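Local coordinates for CRISPR-associated protein CasA/Cse1 (Thermus thermophilus, PDB 4F3E), which serves as the largest subunit of Cascade, the bacterial RNA-guided immune complex, and has a role in binding target DNA, at residues V395-V400 / E414-L419; K379-L384 / R427-A432; F107-D112 / R155-H160. All blocks are in the same frame, centred on the assembly; numbering follows the deposited sequence.

Contact 1: residues V395-V400 / E414-L419; sequences VAKAVV and EELTKL
Glu-415 is the first residue of 414-419 to reach helix 368-400, where it meets Val-400. Its side chain is fully extended, and the carboxylate arrives beside the valine, with Glu-415 OE2 4.1 Å from Val-400 CG1. This is a loose contact between a carboxylate oxygen and a methyl group; no hydrogen bond or salt bridge joins the two segments. Leu-416 comes next and goes deeper. With CG placed anti to its own carbonyl carbon (chi1 -76°), it swings CD2 across to the other helix. Leu-416 CD2 then lies 3.4 Å from Val-400 CG2 and 3.5 Å from Ala-396 O, a carbonyl that already accepts the helical bond from Val-400 N. The other branch, CD1, only grazes the aliphatic stem of Lys-397. One turn on, Leu-419 points straight at the facing helix, and its CD2 does nearly all of the touching. Leu-419 CD2 rests 3.5 Å from Ala-396 CA and 3.7 Å from Val-399 CG1. Val-400 and Leu-419 run past each other in opposite directions, and Val-400 CG2 meets the CD2 methyls of both leucines. The close approach is consistent with the small side chain of Ala-396, whose CA is 5.9 Å from Leu-416 CA. The segment axes come to 9.1 Å at 123° between their N-to-C directions. The pair is thus a close, strongly inclined crossing of the C-terminal end of the long helix 368-400 over the short helix 412-422. Around it, Ala-420 and Tyr-412 of that short helix extend the contact to Ala-396 and Val-400, while Ala-481 of helix 479-493 packs on Val-395, Ala-398 and Val-399.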
# COMPACT_ATOMS: atom_id res chain seq x y z
N VAL A 395 22.22 12.59 26.47
CA VAL A 395 22.29 11.52 27.46
C VAL A 395 23.38 10.51 27.08
O VAL A 395 24.27 10.22 27.89
CB VAL A 395 20.94 10.82 27.64
CG1 VAL A 395 21.10 9.48 28.33
CG2 VAL A 395 19.98 11.72 28.41
N ALA A 396 23.31 10.01 25.85
CA ALA A 396 24.29 9.03 25.37
C ALA A 396 25.73 9.53 25.50
O ALA A 396 26.62 8.79 25.94
CB ALA A 396 23.99 8.64 23.93
N LYS A 397 25.96 10.78 25.11
CA LYS A 397 27.28 11.38 25.28
C LYS A 397 27.67 11.45 26.74
O LYS A 397 28.81 11.19 27.10
CB LYS A 397 27.34 12.78 24.65
CG LYS A 397 27.22 12.76 23.12
CD LYS A 397 27.28 14.15 22.53
CE LYS A 397 26.77 14.16 21.10
NZ LYS A 397 26.86 15.52 20.49
N ALA A 398 26.70 11.77 27.59
CA ALA A 398 26.94 11.92 29.02
C ALA A 398 27.32 10.59 29.63
O ALA A 398 28.22 10.50 30.45
CB ALA A 398 25.71 12.47 29.70
N VAL A 399 26.63 9.54 29.22
CA VAL A 399 26.93 8.23 29.73
C VAL A 399 28.29 7.72 29.25
O VAL A 399 29.12 7.31 30.06
CB VAL A 399 25.80 7.24 29.38
CG1 VAL A 399 26.24 5.81 29.58
CG2 VAL A 399 24.57 7.56 30.22
N VAL A 400 28.54 7.77 27.95
CA VAL A 400 29.77 7.19 27.41
C VAL A 400 30.99 7.94 27.90
O VAL A 400 31.81 7.41 28.66
CB VAL A 400 29.77 7.18 25.90
CG1 VAL A 400 31.12 6.71 25.39
CG2 VAL A 400 28.66 6.28 25.39
N GLU A 414 29.82 4.51 17.08
CA GLU A 414 28.91 3.37 16.99
C GLU A 414 28.38 3.02 18.38
O GLU A 414 27.24 2.57 18.54
CB GLU A 414 29.61 2.16 16.37
CG GLU A 414 28.68 1.00 16.05
CD GLU A 414 29.40 -0.33 16.03
OE1 GLU A 414 29.55 -0.90 14.92
OE2 GLU A 414 29.80 -0.81 17.11
N GLU A 415 29.22 3.23 19.39
CA GLU A 415 28.83 3.00 20.78
C GLU A 415 27.87 4.09 21.27
O GLU A 415 27.03 3.86 22.14
CB GLU A 415 30.07 2.92 21.66
CG GLU A 415 29.76 2.75 23.12
CD GLU A 415 31.02 2.61 23.93
OE1 GLU A 415 32.11 2.55 23.30
OE2 GLU A 415 30.92 2.58 25.17
N LEU A 416 28.01 5.29 20.70
CA LEU A 416 27.08 6.38 20.96
C LEU A 416 25.73 6.15 20.28
O LEU A 416 24.68 6.38 20.88
CB LEU A 416 27.66 7.70 20.48
CG LEU A 416 28.73 8.31 21.39
CD1 LEU A 416 29.23 9.65 20.83
CD2 LEU A 416 28.18 8.45 22.80
N THR A 417 25.76 5.71 19.02
CA THR A 417 24.54 5.43 18.28
C THR A 417 23.83 4.21 18.87
O THR A 417 22.61 4.19 19.00
CB THR A 417 24.81 5.19 16.77
OG1 THR A 417 25.48 6.32 16.21
CG2 THR A 417 23.50 4.95 16.02
N LYS A 418 24.63 3.21 19.23
CA LYS A 418 24.10 2.01 19.87
C LYS A 418 23.34 2.41 21.12
O LYS A 418 22.18 2.03 21.29
CB LYS A 418 25.25 1.06 20.22
CG LYS A 418 24.81 -0.33 20.68
CD LYS A 418 26.01 -1.22 20.99
CE LYS A 418 26.94 -1.37 19.79
NZ LYS A 418 28.17 -2.16 20.10
N LEU A 419 23.99 3.19 21.97
CA LEU A 419 23.40 3.59 23.25
C LEU A 419 22.17 4.48 23.06
O LEU A 419 21.15 4.28 23.72
CB LEU A 419 24.44 4.30 24.11
CG LEU A 419 23.90 4.89 25.41
CD1 LEU A 419 23.37 3.80 26.32
CD2 LEU A 419 24.97 5.68 26.11

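Contact 2: residues K379-L384 / R427-A432; sequences KMAEEL and RLYWHA
Tyr-429 and Trp-430 reach across to Ala-381, Glu-382 and Leu-384 between two antiparallel helices of the C-terminal four-helix bundle. The segment axes run at 167° to each other and come no closer than 11.7 Å, a wide spacing that the two aromatic side chains bridge. Tyr-429 projects straight at the opposite helix, CG anti to the backbone N (chi1 171°), and its hydroxyl ends on a main-chain carbonyl. The hydrogen bond from Tyr-429 OH to Ala-381 O is 2.9 Å long. It lies in the carbonyl plane and uses a lone pair of the oxygen, with a C=O...donor angle of 114°. Leu-384 packs against the same end of the tyrosine: Leu-384 CD2 is 3.7 Å from Tyr-429 CE1, so the phenol tip has an apolar neighbour as well as its polar one. Met-380 and Leu-384 also pack on Leu-496, and Met-380 touches Leu-457 of helix 449-472, which places this side of helix 368-400 in the bundle.

Trp-430 lies alongside its neighbour in sequence. An edge of the tyrosine ring is directed at the indole face, with Tyr-429 CD2 3.6 Å above the plane of Trp-430 and over its centre. At the far end of the indole, Trp-430 CH2 comes within 3.8 Å of Ala-381 O. Arg-301 joins the two segments from outside, in a salt bridge with Glu-382 OE1 and a cation-pi contact with Trp-430. Glu-382 starts out pointing away from helix 425-441, but the bend at its second torsion brings the carboxylate back obliquely to the indole's end, on the side away from Tyr-429: Glu-382 OE2 is 3.9 Å from Trp-430 CH2.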
# COMPACT_ATOMS: atom_id res chain seq x y z
N LYS A 379 3.62 19.43 12.72
CA LYS A 379 4.74 20.28 13.08
C LYS A 379 5.05 20.22 14.60
O LYS A 379 6.20 20.06 14.98
CB LYS A 379 4.48 21.72 12.62
CG LYS A 379 5.57 22.71 12.99
CD LYS A 379 5.78 23.77 11.91
CE LYS A 379 4.56 24.67 11.72
NZ LYS A 379 4.40 25.71 12.79
N MET A 380 4.04 20.34 15.45
CA MET A 380 4.26 20.26 16.89
C MET A 380 4.99 18.96 17.23
O MET A 380 6.05 18.96 17.87
CB MET A 380 2.93 20.29 17.66
CG MET A 380 2.19 21.62 17.66
SD MET A 380 0.48 21.50 18.28
CE MET A 380 0.73 20.69 19.86
N ALA A 381 4.42 17.84 16.77
CA ALA A 381 4.94 16.52 17.07
C ALA A 381 6.35 16.38 16.58
O ALA A 381 7.19 15.79 17.26
CB ALA A 381 4.08 15.45 16.44
N GLU A 382 6.62 16.95 15.41
CA GLU A 382 7.92 16.80 14.78
C GLU A 382 8.98 17.63 15.51
O GLU A 382 10.12 17.19 15.66
CB GLU A 382 7.84 17.17 13.28
CG GLU A 382 8.82 16.45 12.38
CD GLU A 382 8.63 14.92 12.30
OE1 GLU A 382 9.61 14.20 12.57
OE2 GLU A 382 7.53 14.44 11.95
N GLU A 383 8.60 18.80 16.00
CA GLU A 383 9.53 19.65 16.74
C GLU A 383 9.84 19.05 18.12
O GLU A 383 10.98 18.98 18.54
CB GLU A 383 9.00 21.08 16.89
CG GLU A 383 8.89 21.85 15.58
CD GLU A 383 8.57 23.33 15.78
OE1 GLU A 383 8.21 24.00 14.78
OE2 GLU A 383 8.67 23.82 16.92
N LEU A 384 8.81 18.61 18.81
CA LEU A 384 9.02 17.97 20.10
C LEU A 384 9.85 16.69 19.93
O LEU A 384 10.72 16.39 20.74
CB LEU A 384 7.68 17.65 20.74
CG LEU A 384 7.73 16.80 21.98
CD1 LEU A 384 8.62 17.50 22.98
CD2 LEU A 384 6.32 16.62 22.50
N ARG A 427 11.54 6.03 20.47
CA ARG A 427 10.70 4.89 20.10
C ARG A 427 9.38 4.86 20.87
O ARG A 427 8.32 4.66 20.29
CB ARG A 427 11.46 3.59 20.33
CG ARG A 427 10.64 2.35 20.09
CD ARG A 427 11.36 1.14 20.64
NE ARG A 427 10.82 0.70 21.93
CZ ARG A 427 11.52 0.68 23.07
NH1 ARG A 427 12.79 1.09 23.08
NH2 ARG A 427 10.95 0.25 24.18
N LEU A 428 9.45 5.06 22.18
CA LEU A 428 8.24 5.08 22.98
C LEU A 428 7.38 6.30 22.67
O LEU A 428 6.16 6.20 22.65
CB LEU A 428 8.54 5.01 24.47
CG LEU A 428 8.09 3.66 25.00
CD1 LEU A 428 8.63 2.54 24.13
CD2 LEU A 428 8.56 3.48 26.42
N TYR A 429 8.02 7.44 22.43
CA TYR A 429 7.30 8.66 22.06
C TYR A 429 6.43 8.45 20.81
O TYR A 429 5.23 8.71 20.83
CB TYR A 429 8.29 9.77 21.80
CG TYR A 429 7.70 11.03 21.21
CD1 TYR A 429 6.96 11.90 22.00
CD2 TYR A 429 7.89 11.35 19.87
CE1 TYR A 429 6.43 13.07 21.47
CE2 TYR A 429 7.37 12.53 19.33
CZ TYR A 429 6.64 13.38 20.15
OH TYR A 429 6.11 14.55 19.63
N TRP A 430 7.04 7.96 19.74
CA TRP A 430 6.33 7.78 18.48
C TRP A 430 5.29 6.68 18.59
O TRP A 430 4.19 6.79 18.05
CB TRP A 430 7.31 7.53 17.32
CG TRP A 430 8.12 8.73 16.99
CD1 TRP A 430 9.46 8.91 17.20
CD2 TRP A 430 7.64 9.97 16.42
NE1 TRP A 430 9.85 10.15 16.76
CE2 TRP A 430 8.75 10.83 16.30
CE3 TRP A 430 6.38 10.42 16.00
CZ2 TRP A 430 8.65 12.11 15.77
CZ3 TRP A 430 6.28 11.70 15.48
CH2 TRP A 430 7.41 12.53 15.36
N HIS A 431 5.62 5.62 19.31
CA HIS A 431 4.67 4.52 19.50
C HIS A 431 3.40 5.04 20.19
O HIS A 431 2.29 4.67 19.82
CB HIS A 431 5.32 3.42 20.33
CG HIS A 431 4.49 2.19 20.46
ND1 HIS A 431 3.52 2.05 21.43
CD2 HIS A 431 4.49 1.04 19.76
CE1 HIS A 431 2.95 0.86 21.32
NE2 HIS A 431 3.52 0.23 20.31
N ALA A 432 3.55 5.92 21.16
CA ALA A 432 2.39 6.51 21.80
C ALA A 432 1.60 7.37 20.84
O ALA A 432 0.38 7.40 20.88
CB ALA A 432 2.80 7.30 23.00

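Contact 3: residues F107-D112 / R155-H160; sequences FLQVAD and RALLVH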
# COMPACT_ATOMS: atom_id res chain seq x y z
N PHE A 107 -4.03 -16.54 -18.30
CA PHE A 107 -4.12 -15.26 -17.62
C PHE A 107 -2.77 -14.77 -17.05
O PHE A 107 -2.13 -15.45 -16.25
CB PHE A 107 -5.16 -15.35 -16.53
CG PHE A 107 -5.41 -14.05 -15.84
CD1 PHE A 107 -4.84 -13.79 -14.60
CD2 PHE A 107 -6.20 -13.08 -16.44
CE1 PHE A 107 -5.06 -12.60 -13.97
CE2 PHE A 107 -6.43 -11.88 -15.80
CZ PHE A 107 -5.86 -11.63 -14.56
N LEU A 108 -2.34 -13.59 -17.50
CA LEU A 108 -1.12 -12.93 -17.01
C LEU A 108 0.14 -13.77 -17.11
O LEU A 108 1.08 -13.60 -16.34
CB LEU A 108 -1.30 -12.44 -15.57
CG LEU A 108 -1.53 -10.94 -15.42
CD1 LEU A 108 -1.66 -10.57 -13.97
CD2 LEU A 108 -0.40 -10.16 -16.07
N GLN A 109 0.16 -14.68 -18.07
CA GLN A 109 1.27 -15.60 -18.22
C GLN A 109 1.75 -15.61 -19.68
O GLN A 109 1.16 -14.97 -20.55
CB GLN A 109 0.83 -17.00 -17.77
CG GLN A 109 0.37 -17.03 -16.32
CD GLN A 109 -0.29 -18.33 -15.93
OE1 GLN A 109 0.37 -19.36 -15.86
NE2 GLN A 109 -1.60 -18.30 -15.68
N VAL A 110 2.84 -16.32 -19.93
CA VAL A 110 3.38 -16.47 -21.28
C VAL A 110 3.25 -17.93 -21.74
O VAL A 110 3.97 -18.81 -21.27
CB VAL A 110 4.84 -16.04 -21.29
CG1 VAL A 110 5.40 -16.00 -22.71
CG2 VAL A 110 4.98 -14.68 -20.60
N ALA A 111 2.32 -18.19 -22.65
CA ALA A 111 2.04 -19.55 -23.12
C ALA A 111 3.24 -20.41 -23.51
O ALA A 111 3.25 -21.62 -23.27
CB ALA A 111 1.05 -19.52 -24.28
N ASP A 112 4.25 -19.81 -24.13
CA ASP A 112 5.34 -20.61 -24.69
C ASP A 112 6.64 -20.59 -23.88
O ASP A 112 7.71 -20.91 -24.39
CB ASP A 112 5.58 -20.31 -26.18
CG ASP A 112 6.00 -18.87 -26.45
OD1 ASP A 112 6.42 -18.57 -27.59
OD2 ASP A 112 5.93 -18.04 -25.52
N ARG A 155 -3.42 -16.18 -6.83
CA ARG A 155 -3.18 -15.01 -6.01
C ARG A 155 -1.70 -14.64 -5.96
O ARG A 155 -1.35 -13.47 -6.01
CB ARG A 155 -3.73 -15.20 -4.59
CG ARG A 155 -5.23 -15.07 -4.45
CD ARG A 155 -5.67 -15.27 -2.98
NE ARG A 155 -6.68 -16.30 -2.93
CZ ARG A 155 -6.54 -17.46 -2.32
NH1 ARG A 155 -5.43 -17.72 -1.65
NH2 ARG A 155 -7.52 -18.34 -2.36
N ALA A 156 -0.84 -15.65 -5.85
CA ALA A 156 0.60 -15.42 -5.79
C ALA A 156 1.09 -14.76 -7.10
O ALA A 156 1.88 -13.82 -7.08
CB ALA A 156 1.33 -16.73 -5.52
N LEU A 157 0.61 -15.26 -8.23
CA LEU A 157 0.90 -14.64 -9.53
C LEU A 157 0.53 -13.15 -9.56
O LEU A 157 1.32 -12.30 -9.96
CB LEU A 157 0.12 -15.37 -10.62
CG LEU A 157 0.11 -14.80 -12.03
CD1 LEU A 157 1.55 -14.66 -12.53
CD2 LEU A 157 -0.72 -15.69 -12.94
N LEU A 158 -0.69 -12.83 -9.14
CA LEU A 158 -1.19 -11.46 -9.21
C LEU A 158 -0.30 -10.53 -8.35
O LEU A 158 0.02 -9.41 -8.75
CB LEU A 158 -2.63 -11.42 -8.72
CG LEU A 158 -3.52 -10.33 -9.29
CD1 LEU A 158 -3.59 -10.45 -10.79
CD2 LEU A 158 -4.91 -10.42 -8.67
N VAL A 159 0.11 -11.02 -7.19
CA VAL A 159 0.96 -10.27 -6.28
C VAL A 159 2.35 -10.03 -6.86
O VAL A 159 2.87 -8.90 -6.83
CB VAL A 159 1.05 -10.98 -4.91
CG1 VAL A 159 2.26 -10.49 -4.10
CG2 VAL A 159 -0.26 -10.79 -4.12
N HIS A 160 2.95 -11.08 -7.39
CA HIS A 160 4.31 -10.97 -7.90
C HIS A 160 4.33 -9.99 -9.07
O HIS A 160 5.24 -9.19 -9.19
CB HIS A 160 4.81 -12.34 -8.34
CG HIS A 160 6.22 -12.36 -8.84
ND1 HIS A 160 7.30 -12.17 -8.01
CD2 HIS A 160 6.72 -12.57 -10.08
CE1 HIS A 160 8.41 -12.24 -8.72
NE2 HIS A 160 8.09 -12.48 -9.98
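Leu-157 and Leu-158 of helix 150-163 press against Phe-107, Leu-108 and Gln-109, part of the irregular connection between helix 84-94 and strand 119-120. This loop-on-helix contact lies in the buried interior of the N-terminal half of the chain.

The van der Waals contacts form two groups. Leu-158 uses one methyl for both of its partners: CD1 is 3.7 Å from Leu-108 CD1, the two side chains meeting at about a right angle, and 4.1 Å from Phe-107 CE1, approaching at the edge of the phenyl ring near its plane. Val-51 of helix 46-64 also touches Leu-158, and the Phe-107 ring meets that of Phe-98. Leu-157 points directly at the loop and meets both its backbone carbonyls and the Gln-109 side chain. Leu-157 CD2 packs 3.6 Å from Phe-107 O, 3.8 Å from Gln-109 CG and 4.2 Å from Leu-108 CB, while Leu-157 CD1 lies 4.0 Å from Leu-108 O. Leu-108 takes a left-handed backbone conformation (phi 56°), which turns the chain between Phe-107 and Gln-109.

No hydrogen bond joins the two segments, though Leu-108 O has a weak one to Gln-161 NE2 further along the helix. The Gln-109 amide is gripped at both ends: OE1 accepts from Leu-250 N of strand 246-252, and NE2 bonds Leu-100 O as well as a carbonyl two residues back. That last bond, from Gln-109 NE2 to Phe-107 O, is 3.0 Å long with an N-H...O angle of 149°; the oxygen lies in the amide plane, whereas the nitrogen is tilted 21° from the carbonyl plane.

How the contacts relate
From the N terminus, contact 3 comes first: 155-160 folds back on 107-112 and closes a loop within the N-terminal half before either of the others begins. Much later, helix 368-400 opens both remaining loops. Its 379-384 segment waits for 427-432, while its end, 395-400, meets 414-419 sooner, so contact 1 is nested inside the loop closed by contact 2. Their centres are 21 Å apart, and the consecutive helices 412-422 and 425-441 are thereby tied to two levels of one long helix. Contact 3 stands apart, its centre 43 Å from that of contact 2 and across the centre of the chain.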